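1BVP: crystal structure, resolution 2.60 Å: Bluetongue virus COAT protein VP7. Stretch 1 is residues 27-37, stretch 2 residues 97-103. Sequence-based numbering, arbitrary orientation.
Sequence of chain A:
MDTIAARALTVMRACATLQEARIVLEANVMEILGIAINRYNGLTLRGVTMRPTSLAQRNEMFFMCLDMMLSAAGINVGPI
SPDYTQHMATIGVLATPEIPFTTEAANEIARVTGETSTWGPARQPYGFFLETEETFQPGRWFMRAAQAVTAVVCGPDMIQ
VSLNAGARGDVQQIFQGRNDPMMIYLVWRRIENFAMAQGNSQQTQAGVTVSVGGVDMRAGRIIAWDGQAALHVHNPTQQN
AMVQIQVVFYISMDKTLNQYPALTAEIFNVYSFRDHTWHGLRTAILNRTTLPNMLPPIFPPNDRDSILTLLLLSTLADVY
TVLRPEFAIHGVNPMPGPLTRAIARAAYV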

# COMPACT_ATOMS: atom_id res chain seq x y z
N ALA A 27 23.46 -0.85 -25.04
CA ALA A 27 23.24 -0.38 -26.43
C ALA A 27 21.91 0.31 -26.67
O ALA A 27 21.80 1.29 -27.40
CB ALA A 27 23.38 -1.53 -27.37
N ASN A 28 20.88 -0.32 -26.15
CA ASN A 28 19.52 0.14 -26.20
C ASN A 28 19.45 1.66 -25.84
O ASN A 28 18.88 2.48 -26.57
CB ASN A 28 18.78 -0.76 -25.19
CG ASN A 28 17.31 -0.46 -25.09
OD1 ASN A 28 16.81 -0.08 -24.02
ND2 ASN A 28 16.60 -0.65 -26.21
N VAL A 29 20.11 2.06 -24.77
CA VAL A 29 20.15 3.45 -24.32
C VAL A 29 20.77 4.41 -25.33
O VAL A 29 20.27 5.52 -25.53
CB VAL A 29 20.98 3.58 -23.00
CG1 VAL A 29 21.12 5.00 -22.56
CG2 VAL A 29 20.35 2.74 -21.94
N MET A 30 21.91 4.03 -25.89
CA MET A 30 22.58 4.88 -26.86
C MET A 30 21.77 5.04 -28.14
O MET A 30 21.76 6.10 -28.75
CB MET A 30 23.96 4.34 -27.18
CG MET A 30 25.00 4.66 -26.14
SD MET A 30 26.51 3.83 -26.73
CE MET A 30 27.89 5.10 -26.27
N GLU A 31 21.09 3.98 -28.56
CA GLU A 31 20.28 4.04 -29.75
C GLU A 31 19.17 5.08 -29.60
O GLU A 31 18.94 5.89 -30.50
CB GLU A 31 19.70 2.68 -30.00
CG GLU A 31 18.71 2.64 -31.12
CD GLU A 31 17.92 1.34 -31.11
OE1 GLU A 31 18.39 0.36 -30.46
OE2 GLU A 31 16.83 1.29 -31.73
N ILE A 32 18.54 5.11 -28.43
CA ILE A 32 17.45 6.03 -28.10
C ILE A 32 17.93 7.48 -27.91
O ILE A 32 17.35 8.42 -28.48
CB ILE A 32 16.75 5.56 -26.79
CG1 ILE A 32 15.98 4.26 -27.02
CG2 ILE A 32 15.82 6.63 -26.22
CD1 ILE A 32 15.75 3.49 -25.73
N LEU A 33 18.94 7.67 -27.05
CA LEU A 33 19.48 8.99 -26.79
C LEU A 33 19.99 9.62 -28.06
O LEU A 33 19.82 10.82 -28.28
CB LEU A 33 20.61 8.95 -25.78
CG LEU A 33 20.13 8.68 -24.36
CD1 LEU A 33 21.25 8.94 -23.38
CD2 LEU A 33 18.95 9.58 -24.05
N GLY A 34 20.61 8.81 -28.90
CA GLY A 34 21.14 9.28 -30.16
C GLY A 34 20.07 9.94 -30.99
O GLY A 34 20.19 11.11 -31.34
N ILE A 35 19.03 9.19 -31.30
CA ILE A 35 17.92 9.71 -32.09
C ILE A 35 17.20 10.89 -31.46
O ILE A 35 16.92 11.91 -32.12
CB ILE A 35 16.87 8.64 -32.32
CG1 ILE A 35 17.58 7.34 -32.65
CG2 ILE A 35 15.95 9.04 -33.48
CD1 ILE A 35 16.68 6.19 -32.96
N ALA A 36 16.88 10.73 -30.18
CA ALA A 36 16.15 11.75 -29.45
C ALA A 36 16.92 13.04 -29.37
O ALA A 36 16.41 14.10 -29.72
CB ALA A 36 15.81 11.25 -28.07
N ILE A 37 18.18 12.97 -28.96
CA ILE A 37 18.99 14.17 -28.82
C ILE A 37 19.21 14.85 -30.15
O ILE A 37 19.22 16.08 -30.24
CB ILE A 37 20.32 13.87 -28.16
CG1 ILE A 37 20.06 13.45 -26.70
CG2 ILE A 37 21.23 15.09 -28.22
CD1 ILE A 37 21.30 13.15 -25.95
N PRO A 97 7.85 9.71 -35.18
CA PRO A 97 7.77 8.25 -35.11
C PRO A 97 9.07 7.50 -35.11
O PRO A 97 9.10 6.31 -34.85
CB PRO A 97 6.90 7.88 -36.31
CG PRO A 97 7.11 8.99 -37.25
CD PRO A 97 7.15 10.22 -36.38
N GLU A 98 10.17 8.19 -35.35
CA GLU A 98 11.45 7.50 -35.36
C GLU A 98 12.07 7.36 -34.00
O GLU A 98 13.02 6.58 -33.85
CB GLU A 98 12.43 8.13 -36.36
CG GLU A 98 12.13 7.83 -37.84
CD GLU A 98 11.03 8.72 -38.44
OE1 GLU A 98 11.03 9.97 -38.18
OE2 GLU A 98 10.19 8.17 -39.19
N ILE A 99 11.61 8.13 -33.01
CA ILE A 99 12.14 7.99 -31.65
C ILE A 99 11.39 6.82 -31.04
O ILE A 99 10.16 6.84 -30.93
CB ILE A 99 11.90 9.19 -30.76
CG1 ILE A 99 12.46 10.46 -31.41
CG2 ILE A 99 12.54 8.93 -29.39
CD1 ILE A 99 12.39 11.66 -30.52
N PRO A 100 12.11 5.75 -30.69
CA PRO A 100 11.42 4.59 -30.12
C PRO A 100 11.12 4.74 -28.61
O PRO A 100 11.71 5.57 -27.91
CB PRO A 100 12.41 3.45 -30.41
CG PRO A 100 13.75 4.14 -30.19
CD PRO A 100 13.58 5.56 -30.74
N PHE A 101 10.11 4.02 -28.13
CA PHE A 101 9.78 4.02 -26.71
C PHE A 101 9.93 2.57 -26.23
O PHE A 101 9.85 1.63 -27.03
CB PHE A 101 8.38 4.58 -26.44
CG PHE A 101 7.29 3.96 -27.27
CD1 PHE A 101 6.74 2.73 -26.91
CD2 PHE A 101 6.80 4.61 -28.39
CE1 PHE A 101 5.70 2.16 -27.68
CE2 PHE A 101 5.78 4.06 -29.16
CZ PHE A 101 5.22 2.83 -28.81
N THR A 102 10.26 2.39 -24.96
CA THR A 102 10.44 1.05 -24.44
C THR A 102 9.12 0.33 -24.05
O THR A 102 8.08 0.95 -23.84
CB THR A 102 11.30 1.09 -23.18
OG1 THR A 102 10.68 1.96 -22.22
CG2 THR A 102 12.68 1.60 -23.50
N THR A 103 9.20 -0.99 -23.96
CA THR A 103 8.09 -1.81 -23.53
C THR A 103 7.57 -1.33 -22.14
O THR A 103 6.36 -1.22 -21.96
CB THR A 103 8.54 -3.29 -23.45
OG1 THR A 103 8.69 -3.81 -24.77
CG2 THR A 103 7.54 -4.13 -22.73

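Contact between the helix of residues 27-37 and the irregular segment 97-103 in the bluetongue virus coat protein VP7. The helix offers one side to an extended run of chain, and no hydrogen bond crosses between them; the fit is one of shape, burying 336 Å² over both surfaces. The helix spends its backbone polar groups internally, in bonds such as A36 N to I32 O (2.9 Å) and I37 N to L33 O (2.8 Å), with I35 N to E31 O (3.4 Å) a weak one. The closest contacts it makes across the gap come mainly from the hydrocarbon side chains of I32, I35 and A36. N28, E31, I32, I35 and A36, which recur at the three- and four-residue spacing of one helix side, make all the contacts, while L33 and I37 point away.

The central bump is the ring of P100, whose CA-to-CB bond points toward the helix. It sits between I32 and I35, one turn apart: P100 CG lies 3.9 Å from I32 CG1, and P100 CD lies 3.9 Å from I35 CD1. The compact ring, with its C-gamma endo pucker, thus touches two isoleucines through neighbouring atoms. E31 borders the same ring more loosely, its OE2 4.5 Å from P100 CG; this is a contact of packing, not of charge.

I35 supplies the matching bump from the helix. It points toward the segment, and its m, t side chain brings CD1 to 3.8 Å from the carbonyl oxygen E98 O as well as to the proline ring, while I35 CG2 lies 4.3 Å from I99 CG1. The side chain of E98 turns its end away, so this residue meets I35 most closely through its backbone.

At A36 the helix has a low surface, and I99 fills it. The CA-to-CB bond of I99 runs sideways, but the end of its side chain comes nearer, placing I99 CD1 3.9 Å from A36 CA and I99 CG2 4.2 Å from A36 CB. Beside the short alanine side chain, I99 CD1 comes up to the helix backbone itself, and here the two stretches are close, with A36 CA and I99 CA 5.9 Å apart.

Toward N28 the stretches diverge: N28 CA and T102 CA are 9.3 Å apart. The methyl of T102 spans part of this gap, with T102 CG2 4.2 Å from I32 CD1 and 4.5 Å from N28 OD1. T102 OG1 is engaged separately, capping the helix that follows. F101, between P100 and T102, points away from the contact.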